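Local coordinates for probable quinone reductase Qor (NADPH:quinone reductase) (Zeta-crystallin homolog protein) (Mycobacterium tuberculosis, PDB 4RVU) that probably transfers electrons from NADPH to quinones as a zeta-crystallin-like reductase, at residues V43-I46 / D47-F50; A126-K129 / G130-H134; P271-F274 / H275-T279. All blocks are in the same frame, centred on the assembly; numbering follows the deposited sequence.

Contact 1. Residues V43-I46 / D47-F50; sequences VNFI and DTYF. With NDP (NADPH dihydro-nicotinamide-adenine-dinucleotide phosphate), chain E.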
# COMPACT_ATOMS: atom_id res chain seq x y z
N VAL A 43 -5.38 -28.53 -2.47
CA VAL A 43 -6.61 -27.78 -2.73
C VAL A 43 -6.41 -26.34 -2.27
O VAL A 43 -5.91 -26.09 -1.17
CB VAL A 43 -7.82 -28.43 -2.03
CG1 VAL A 43 -9.08 -27.59 -2.22
CG2 VAL A 43 -8.05 -29.83 -2.59
N ASN A 44 -6.77 -25.39 -3.12
CA ASN A 44 -6.59 -23.98 -2.78
C ASN A 44 -7.83 -23.18 -3.09
O ASN A 44 -8.54 -23.49 -4.04
CB ASN A 44 -5.38 -23.41 -3.52
CG ASN A 44 -4.10 -24.02 -3.03
OD1 ASN A 44 -3.61 -23.66 -1.95
ND2 ASN A 44 -3.56 -24.99 -3.78
N PHE A 45 -8.11 -22.15 -2.29
CA PHE A 45 -9.35 -21.40 -2.49
C PHE A 45 -9.43 -20.80 -3.89
O PHE A 45 -10.52 -20.68 -4.45
CB PHE A 45 -9.53 -20.31 -1.43
CG PHE A 45 -10.96 -20.16 -0.99
CD1 PHE A 45 -11.86 -19.44 -1.77
CD2 PHE A 45 -11.39 -20.75 0.18
CE1 PHE A 45 -13.19 -19.32 -1.37
CE2 PHE A 45 -12.71 -20.63 0.59
CZ PHE A 45 -13.61 -19.92 -0.19
N ILE A 46 -8.28 -20.47 -4.47
CA ILE A 46 -8.26 -19.94 -5.82
C ILE A 46 -8.80 -20.92 -6.84
O ILE A 46 -9.31 -20.51 -7.89
CB ILE A 46 -6.85 -19.43 -6.24
CG1 ILE A 46 -6.95 -18.52 -7.48
CG2 ILE A 46 -5.91 -20.56 -6.51
CD1 ILE A 46 -5.61 -17.96 -7.92
N ASP A 47 -8.69 -22.23 -6.55
CA ASP A 47 -9.24 -23.24 -7.44
C ASP A 47 -10.74 -22.99 -7.64
O ASP A 47 -11.28 -23.23 -8.73
CB ASP A 47 -9.06 -24.67 -6.87
CG ASP A 47 -7.59 -25.03 -6.59
OD1 ASP A 47 -6.68 -24.36 -7.13
OD2 ASP A 47 -7.36 -26.02 -5.85
N THR A 48 -11.41 -22.52 -6.59
CA THR A 48 -12.85 -22.29 -6.66
C THR A 48 -13.20 -21.10 -7.56
O THR A 48 -14.28 -21.07 -8.15
CB THR A 48 -13.49 -22.06 -5.27
OG1 THR A 48 -13.14 -20.76 -4.79
CG2 THR A 48 -13.05 -23.14 -4.27
N TYR A 49 -12.28 -20.13 -7.65
CA TYR A 49 -12.51 -18.93 -8.46
C TYR A 49 -12.39 -19.30 -9.94
O TYR A 49 -13.13 -18.79 -10.78
CB TYR A 49 -11.53 -17.80 -8.12
CG TYR A 49 -11.46 -17.34 -6.67
CD1 TYR A 49 -12.59 -17.25 -5.87
CD2 TYR A 49 -10.24 -16.98 -6.12
CE1 TYR A 49 -12.50 -16.82 -4.54
CE2 TYR A 49 -10.13 -16.56 -4.80
CZ TYR A 49 -11.26 -16.48 -4.01
OH TYR A 49 -11.12 -16.06 -2.69
N PHE A 50 -11.44 -20.19 -10.26
CA PHE A 50 -11.30 -20.70 -11.62
C PHE A 50 -12.44 -21.62 -12.01
O PHE A 50 -12.91 -21.61 -13.15
CB PHE A 50 -9.98 -21.45 -11.78
CG PHE A 50 -8.80 -20.56 -11.98
CD1 PHE A 50 -7.77 -20.54 -11.05
CD2 PHE A 50 -8.73 -19.73 -13.09
CE1 PHE A 50 -6.68 -19.70 -11.23
CE2 PHE A 50 -7.65 -18.89 -13.27
CZ PHE A 50 -6.62 -18.88 -12.35
PA NDP E . -8.68 -21.45 3.83
O1A NDP E . -8.20 -22.82 4.19
O2A NDP E . -8.27 -20.27 4.66
O5B NDP E . -10.29 -21.48 3.74
C5B NDP E . -11.03 -20.26 3.69
C4B NDP E . -11.41 -19.89 5.12
O4B NDP E . -11.90 -18.55 5.19
C3B NDP E . -12.54 -20.77 5.63
O3B NDP E . -12.06 -21.96 6.24
C2B NDP E . -13.25 -19.87 6.63
O2B NDP E . -12.80 -20.13 7.95
C1B NDP E . -12.88 -18.45 6.22
N9A NDP E . -14.12 -17.81 5.71
C8A NDP E . -14.70 -16.71 6.23
N7A NDP E . -15.82 -16.39 5.55
C5A NDP E . -15.98 -17.31 4.58
C6A NDP E . -16.97 -17.56 3.50
N6A NDP E . -18.03 -16.75 3.33
N1A NDP E . -16.76 -18.63 2.70
C2A NDP E . -15.71 -19.44 2.87
N3A NDP E . -14.78 -19.27 3.82
C4A NDP E . -14.86 -18.24 4.69
O3 NDP E . -8.29 -21.17 2.30
PN NDP E . -6.76 -21.10 1.81
O1N NDP E . -5.87 -21.30 3.01
O2N NDP E . -6.63 -21.98 0.60
O5D NDP E . -6.63 -19.58 1.34
C5D NDP E . -6.86 -18.51 2.26
C4D NDP E . -7.20 -17.24 1.49
O4D NDP E . -6.03 -16.69 0.91
C3D NDP E . -8.16 -17.53 0.35
O3D NDP E . -9.08 -16.45 0.25
C2D NDP E . -7.28 -17.56 -0.88
O2D NDP E . -8.01 -17.10 -2.02
C1D NDP E . -6.16 -16.60 -0.51
N1N NDP E . -4.87 -16.90 -1.13
C2N NDP E . -4.21 -15.92 -1.74
C3N NDP E . -2.98 -16.12 -2.33
C7N NDP E . -2.30 -14.96 -3.01
O7N NDP E . -1.18 -15.12 -3.48
N7N NDP E . -2.94 -13.80 -3.08
C4N NDP E . -2.31 -17.47 -2.30
C5N NDP E . -3.12 -18.45 -1.59
C6N NDP E . -4.35 -18.13 -1.03
P2B NDP E . -13.61 -19.58 9.22
O1X NDP E . -14.61 -18.63 8.63
O2X NDP E . -14.21 -20.80 9.84
O3X NDP E . -12.56 -18.93 10.08
O HOH W 1 -4.39 -25.77 -6.53

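Contact 2. Residues A126-K129 / G130-H134; sequences ALLK and GLTAH. With NDP (NADPH dihydro-nicotinamide-adenine-dinucleotide phosphate), chain E.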
# COMPACT_ATOMS: atom_id res chain seq x y z
N ALA A 126 1.69 -27.78 2.11
CA ALA A 126 2.55 -26.71 2.60
C ALA A 126 3.00 -25.70 1.56
O ALA A 126 3.14 -24.52 1.88
CB ALA A 126 3.78 -27.31 3.29
N LEU A 127 3.26 -26.13 0.33
CA LEU A 127 3.97 -25.26 -0.62
C LEU A 127 3.27 -23.97 -1.05
O LEU A 127 3.78 -22.89 -0.81
CB LEU A 127 4.46 -26.02 -1.86
CG LEU A 127 5.43 -25.14 -2.67
CD1 LEU A 127 6.78 -24.96 -1.94
CD2 LEU A 127 5.65 -25.63 -4.10
N LEU A 128 2.12 -24.07 -1.72
CA LEU A 128 1.47 -22.85 -2.21
C LEU A 128 1.14 -21.92 -1.06
O LEU A 128 1.44 -20.72 -1.11
CB LEU A 128 0.19 -23.17 -3.01
CG LEU A 128 -0.40 -22.00 -3.82
CD1 LEU A 128 -1.17 -22.51 -5.04
CD2 LEU A 128 -1.31 -21.11 -2.98
N LYS A 129 0.54 -22.47 -0.01
CA LYS A 129 0.14 -21.65 1.11
C LYS A 129 1.34 -21.16 1.94
O LYS A 129 1.33 -20.04 2.47
CB LYS A 129 -0.86 -22.42 1.96
CG LYS A 129 -2.17 -22.73 1.23
CD LYS A 129 -2.96 -23.77 2.05
CE LYS A 129 -3.75 -24.75 1.20
NZ LYS A 129 -3.01 -25.41 0.08
N GLY A 130 2.37 -21.99 2.04
CA GLY A 130 3.59 -21.62 2.75
C GLY A 130 4.41 -20.56 2.05
O GLY A 130 4.98 -19.67 2.71
N LEU A 131 4.49 -20.63 0.72
CA LEU A 131 5.15 -19.58 -0.07
C LEU A 131 4.38 -18.29 0.11
O LEU A 131 4.97 -17.19 0.16
CB LEU A 131 5.21 -19.96 -1.56
CG LEU A 131 6.11 -21.12 -2.00
CD1 LEU A 131 5.83 -21.49 -3.47
CD2 LEU A 131 7.57 -20.77 -1.81
N THR A 132 3.07 -18.40 0.22
CA THR A 132 2.23 -17.22 0.43
C THR A 132 2.47 -16.61 1.81
O THR A 132 2.67 -15.41 1.92
CB THR A 132 0.75 -17.54 0.24
OG1 THR A 132 0.55 -18.01 -1.11
CG2 THR A 132 -0.11 -16.31 0.48
N ALA A 133 2.47 -17.43 2.85
CA ALA A 133 2.80 -16.93 4.18
C ALA A 133 4.19 -16.29 4.19
O ALA A 133 4.39 -15.23 4.79
CB ALA A 133 2.70 -18.04 5.23
N HIS A 134 5.14 -16.91 3.50
CA HIS A 134 6.49 -16.35 3.45
C HIS A 134 6.49 -14.94 2.87
O HIS A 134 7.03 -14.02 3.48
CB HIS A 134 7.44 -17.23 2.63
CG HIS A 134 8.85 -16.75 2.63
ND1 HIS A 134 9.32 -15.79 1.75
CD2 HIS A 134 9.90 -17.07 3.43
CE1 HIS A 134 10.60 -15.56 2.00
NE2 HIS A 134 10.98 -16.32 3.01
PA NDP E . -8.68 -21.45 3.83
O1A NDP E . -8.20 -22.82 4.19
O2A NDP E . -8.27 -20.27 4.66
O5B NDP E . -10.29 -21.48 3.74
C5B NDP E . -11.03 -20.26 3.69
C4B NDP E . -11.41 -19.89 5.12
O4B NDP E . -11.90 -18.55 5.19
C3B NDP E . -12.54 -20.77 5.63
O3B NDP E . -12.06 -21.96 6.24
C2B NDP E . -13.25 -19.87 6.63
O2B NDP E . -12.80 -20.13 7.95
C1B NDP E . -12.88 -18.45 6.22
N9A NDP E . -14.12 -17.81 5.71
C8A NDP E . -14.70 -16.71 6.23
N7A NDP E . -15.82 -16.39 5.55
C5A NDP E . -15.98 -17.31 4.58
C6A NDP E . -16.97 -17.56 3.50
N6A NDP E . -18.03 -16.75 3.33
N1A NDP E . -16.76 -18.63 2.70
C2A NDP E . -15.71 -19.44 2.87
N3A NDP E . -14.78 -19.27 3.82
C4A NDP E . -14.86 -18.24 4.69
O3 NDP E . -8.29 -21.17 2.30
PN NDP E . -6.76 -21.10 1.81
O1N NDP E . -5.87 -21.30 3.01
O2N NDP E . -6.63 -21.98 0.60
O5D NDP E . -6.63 -19.58 1.34
C5D NDP E . -6.86 -18.51 2.26
C4D NDP E . -7.20 -17.24 1.49
O4D NDP E . -6.03 -16.69 0.91
C3D NDP E . -8.16 -17.53 0.35
O3D NDP E . -9.08 -16.45 0.25
C2D NDP E . -7.28 -17.56 -0.88
O2D NDP E . -8.01 -17.10 -2.02
C1D NDP E . -6.16 -16.60 -0.51
N1N NDP E . -4.87 -16.90 -1.13
C2N NDP E . -4.21 -15.92 -1.74
C3N NDP E . -2.98 -16.12 -2.33
C7N NDP E . -2.30 -14.96 -3.01
O7N NDP E . -1.18 -15.12 -3.48
N7N NDP E . -2.94 -13.80 -3.08
C4N NDP E . -2.31 -17.47 -2.30
C5N NDP E . -3.12 -18.45 -1.59
C6N NDP E . -4.35 -18.13 -1.03
P2B NDP E . -13.61 -19.58 9.22
O1X NDP E . -14.61 -18.63 8.63
O2X NDP E . -14.21 -20.80 9.84
O3X NDP E . -12.56 -18.93 10.08

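Contact 3. Residues P271-F274 / H275-T279; sequences PSLF and HFTRT. With NDP (NADPH dihydro-nicotinamide-adenine-dinucleotide phosphate), chain E.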
# COMPACT_ATOMS: atom_id res chain seq x y z
N PRO A 271 -1.76 -8.40 -2.95
CA PRO A 271 -0.72 -9.16 -3.65
C PRO A 271 -1.22 -10.47 -4.25
O PRO A 271 -2.27 -11.02 -3.84
CB PRO A 271 0.29 -9.46 -2.54
CG PRO A 271 -0.57 -9.57 -1.29
CD PRO A 271 -1.64 -8.51 -1.48
N SER A 272 -0.46 -10.96 -5.22
CA SER A 272 -0.65 -12.27 -5.82
C SER A 272 0.70 -12.99 -5.81
O SER A 272 1.73 -12.37 -6.05
CB SER A 272 -1.17 -12.13 -7.25
OG SER A 272 -0.73 -13.18 -8.08
N LEU A 273 0.67 -14.29 -5.50
CA LEU A 273 1.86 -15.15 -5.46
C LEU A 273 2.71 -15.02 -6.73
O LEU A 273 3.95 -15.10 -6.68
CB LEU A 273 1.43 -16.62 -5.25
CG LEU A 273 2.56 -17.66 -5.17
CD1 LEU A 273 3.48 -17.33 -3.99
CD2 LEU A 273 2.04 -19.11 -5.07
N PHE A 274 2.05 -14.82 -7.86
CA PHE A 274 2.74 -14.63 -9.13
C PHE A 274 3.87 -13.59 -9.05
O PHE A 274 4.96 -13.80 -9.61
CB PHE A 274 1.73 -14.25 -10.22
CG PHE A 274 2.35 -13.98 -11.56
CD1 PHE A 274 2.72 -15.03 -12.39
CD2 PHE A 274 2.58 -12.68 -11.98
CE1 PHE A 274 3.30 -14.79 -13.63
CE2 PHE A 274 3.16 -12.43 -13.22
CZ PHE A 274 3.52 -13.49 -14.04
N HIS A 275 3.64 -12.49 -8.34
CA HIS A 275 4.62 -11.41 -8.28
C HIS A 275 5.69 -11.63 -7.21
O HIS A 275 6.55 -10.78 -7.01
CB HIS A 275 3.95 -10.05 -8.07
CG HIS A 275 2.97 -9.68 -9.15
ND1 HIS A 275 1.62 -9.53 -8.91
CD2 HIS A 275 3.15 -9.44 -10.47
CE1 HIS A 275 1.01 -9.21 -10.04
NE2 HIS A 275 1.92 -9.15 -11.00
N PHE A 276 5.64 -12.78 -6.53
CA PHE A 276 6.67 -13.10 -5.54
C PHE A 276 7.37 -14.41 -5.87
O PHE A 276 8.15 -14.92 -5.07
CB PHE A 276 6.08 -13.12 -4.12
CG PHE A 276 5.41 -11.83 -3.74
CD1 PHE A 276 6.09 -10.88 -3.00
CD2 PHE A 276 4.12 -11.54 -4.17
CE1 PHE A 276 5.48 -9.66 -2.66
CE2 PHE A 276 3.51 -10.33 -3.86
CZ PHE A 276 4.19 -9.39 -3.09
N THR A 277 7.12 -14.92 -7.07
CA THR A 277 7.84 -16.08 -7.62
C THR A 277 8.25 -15.75 -9.06
O THR A 277 8.00 -16.53 -10.00
CB THR A 277 6.97 -17.35 -7.60
OG1 THR A 277 5.69 -17.06 -8.18
CG2 THR A 277 6.75 -17.83 -6.18
N ARG A 278 8.90 -14.60 -9.22
CA ARG A 278 9.18 -14.05 -10.55
C ARG A 278 10.36 -14.69 -11.26
O ARG A 278 10.50 -14.56 -12.47
CB ARG A 278 9.39 -12.53 -10.47
CG ARG A 278 8.18 -11.80 -9.91
CD ARG A 278 8.54 -10.38 -9.40
NE ARG A 278 9.13 -9.49 -10.40
CZ ARG A 278 8.57 -9.16 -11.56
NH1 ARG A 278 7.40 -9.68 -11.92
NH2 ARG A 278 9.20 -8.32 -12.38
N THR A 279 11.22 -15.37 -10.50
CA THR A 279 12.36 -16.07 -11.07
C THR A 279 12.52 -17.39 -10.33
O THR A 279 11.97 -17.56 -9.24
CB THR A 279 13.67 -15.27 -10.93
OG1 THR A 279 13.95 -15.04 -9.54
CG2 THR A 279 13.59 -13.93 -11.66
PA NDP E . -8.68 -21.45 3.83
O1A NDP E . -8.20 -22.82 4.19
O2A NDP E . -8.27 -20.27 4.66
O5B NDP E . -10.29 -21.48 3.74
C5B NDP E . -11.03 -20.26 3.69
C4B NDP E . -11.41 -19.89 5.12
O4B NDP E . -11.90 -18.55 5.19
C3B NDP E . -12.54 -20.77 5.63
O3B NDP E . -12.06 -21.96 6.24
C2B NDP E . -13.25 -19.87 6.63
O2B NDP E . -12.80 -20.13 7.95
C1B NDP E . -12.88 -18.45 6.22
N9A NDP E . -14.12 -17.81 5.71
C8A NDP E . -14.70 -16.71 6.23
N7A NDP E . -15.82 -16.39 5.55
C5A NDP E . -15.98 -17.31 4.58
C6A NDP E . -16.97 -17.56 3.50
N6A NDP E . -18.03 -16.75 3.33
N1A NDP E . -16.76 -18.63 2.70
C2A NDP E . -15.71 -19.44 2.87
N3A NDP E . -14.78 -19.27 3.82
C4A NDP E . -14.86 -18.24 4.69
O3 NDP E . -8.29 -21.17 2.30
PN NDP E . -6.76 -21.10 1.81
O1N NDP E . -5.87 -21.30 3.01
O2N NDP E . -6.63 -21.98 0.60
O5D NDP E . -6.63 -19.58 1.34
C5D NDP E . -6.86 -18.51 2.26
C4D NDP E . -7.20 -17.24 1.49
O4D NDP E . -6.03 -16.69 0.91
C3D NDP E . -8.16 -17.53 0.35
O3D NDP E . -9.08 -16.45 0.25
C2D NDP E . -7.28 -17.56 -0.88
O2D NDP E . -8.01 -17.10 -2.02
C1D NDP E . -6.16 -16.60 -0.51
N1N NDP E . -4.87 -16.90 -1.13
C2N NDP E . -4.21 -15.92 -1.74
C3N NDP E . -2.98 -16.12 -2.33
C7N NDP E . -2.30 -14.96 -3.01
O7N NDP E . -1.18 -15.12 -3.48
N7N NDP E . -2.94 -13.80 -3.08
C4N NDP E . -2.31 -17.47 -2.30
C5N NDP E . -3.12 -18.45 -1.59
C6N NDP E . -4.35 -18.13 -1.03
P2B NDP E . -13.61 -19.58 9.22
O1X NDP E . -14.61 -18.63 8.63
O2X NDP E . -14.21 -20.80 9.84
O3X NDP E . -12.56 -18.93 10.08
O HOH W 2 5.67 -15.34 -11.62

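Contact 1. Residues V43-I46 / D47-F50
Asp47 has CG beside its backbone N and anti to its carbonyl carbon (chi1 -57°), which folds the carboxylate back onto Asn44 at the start of helix 45-52. Thr48, with OG1 set between backbone N and carbonyl carbon (chi1 73°), turns its hydroxyl back to Phe45. Asp47 OD2 accepts the N-H of Asn44 at 2.9 Å, the donor standing well above the carboxylate plane. The same two residues are tied again through the backbone, Asp47 N to Asn44 O at 2.8 Å, and a water accepts from Asn44 ND2 and lies 2.8 Å from Asp47 OD1, to which it can donate, though it has other acceptors in reach. Phe45 O is gripped twice by one residue: Thr48 OG1 donates to it at 2.6 Å in the carbonyl plane, while Thr48 N comes from above that plane. This carbonyl oxygen also lies over the centre of one face of the Tyr49 ring. The Phe45 and Tyr49 rings meet obliquely, with Phe45 CD1 3.8 Å from Tyr49 CZ. Ile46 crosses Tyr49 at about a right angle but lies alongside Phe50, its CD1 3.9 Å from Phe50 CE1. NADPH approaches from the helix start: Phe45 N donates to its phosphate oxygen O2N at 3.3 Å, the Phe45 ring rests against C5B, and ribose O2D makes a weak bond to Tyr49 OH. Beyond the turn, Asn44 OD1 accepts from Lys129 NZ, Asn44 ND2 donates to Glu66, Tyr100 OH is bonded to Asp47 OD2, and helix 312-320 packs on Phe45 and Thr48. With its carboxylate receiving an amide at the amino end of a helix, Asp47 is probably stabilised as the anion, and that same helix end presents Phe45 N to the negatively charged phosphate.

Contact 2. Residues A126-K129 / G130-H134
Gly130, Lys129 and Leu131 form the middle of this buried turn of helix 120-140. Gly130 N donates to Ala126 O at 2.6 Å, so the carbonyl of the preceding turn lies close against a residue that has no side chain. Lys129 O receives Ala133 N one turn on. Farther out, the lysine chain bends at its last two torsions and passes the cofactor diphosphate, CD 3.9 Å from O1N of NADPH, before NZ turns to a salt bridge with Glu66 and a hydrogen bond with Asn44. Leu131 meets Leu127 through both backbone and side chain: Leu131 N donates to Leu127 O at 2.8 Å, while Leu131 CD1 lies 3.8 Å from Leu127 CG as the two side chains pass each other at a slant. Leu131 CG also rests on Leu127 O. The helix is kinked here, the amides of Leu128 and Lys129 having no bond to the turn before; Leu128 N is taken instead by Glu66 OE2. In the two-domain fold of medium-chain reductases, this long helix faces the nicotinamide half of the cofactor and packs on helix 157-168, which belongs to the Rossmann domain, through Lys129 and Ala133. On its other flank, Leu127 and Leu131 touch helix 280-295. Thr132 lies on the side facing the cofactor. Its hydroxyl, anti to the carbonyl carbon (chi1 -60°), donates to Leu128 O at 2.9 Å, and Thr132 N reaches the same oxygen from the opposite face of its plane. Thus held, OG1 lies 3.1 Å from C4N, the hydride-carrying carbon of NADPH, with Leu128 CD2 3.5 Å from the neighbouring C5N.

Contact 3. Residues P271-F274 / H275-T279
Ser272 O and Leu273 O accept from the amides three residues on, closing a tight 3-10-like turn: His275 N donates to Ser272 O at 3.0 Å and Phe276 N to Leu273 O at 2.9 Å, both from above the carbonyl planes. Thr277 OG1, placed between its backbone N and carbonyl carbon (chi1 50°), also lies 3.0 Å from Leu273 O, though that proton has another acceptor within reach. A water serves two further carbonyls, donating to Phe274 O and to Thr277 O. The nicotinamide carboxamide of NADPH is read from both ends: its N7N donates to Pro271 O at 3.0 Å, and its O7N receives Leu273 N at 2.9 Å. His275 ND1 is satisfied outside the turn by Ser265 of the second subunit, whose hydroxyl is also bonded to Ser272 N. The edge of Phe274 meets the face of the His275 ring in a T-shaped pair, planes at 79°. Across the turn Pro271 CB packs 3.6 Å from Phe276 CE2, while Ser272 O lies at the edge of the Phe276 ring. Phe276 stacks on Tyr135 of helix 120-140, which Pro271 and Leu273 also touch. The loop thus joins strand 267-269, the outermost strand, within this chain, of the parallel Rossmann sheet, to helix 280-295, for which Thr279 is the N-cap.

All three contacts line the NADPH pocket: contact 1 meets the diphosphate and both riboses, contact 2 comes close to C4N of the dihydronicotinamide, and contact 3 holds its carboxamide. Contacts 1 and 2, with centres about 15 Å apart, are joined by a probable hydrogen bond of 2.7 Å from Lys129 NZ to Asn44 OD1. Contacts 2 and 3, about 12 Å between centres, pack directly, Leu131 CB lying 4.0 Å from Leu273 CD1. Contacts 1 and 3 do not touch: their centres are about 17 Å apart and their nearest atoms about 7 Å. Residues 126-134 therefore connect the other two within the protein, while the cofactor reaches all three.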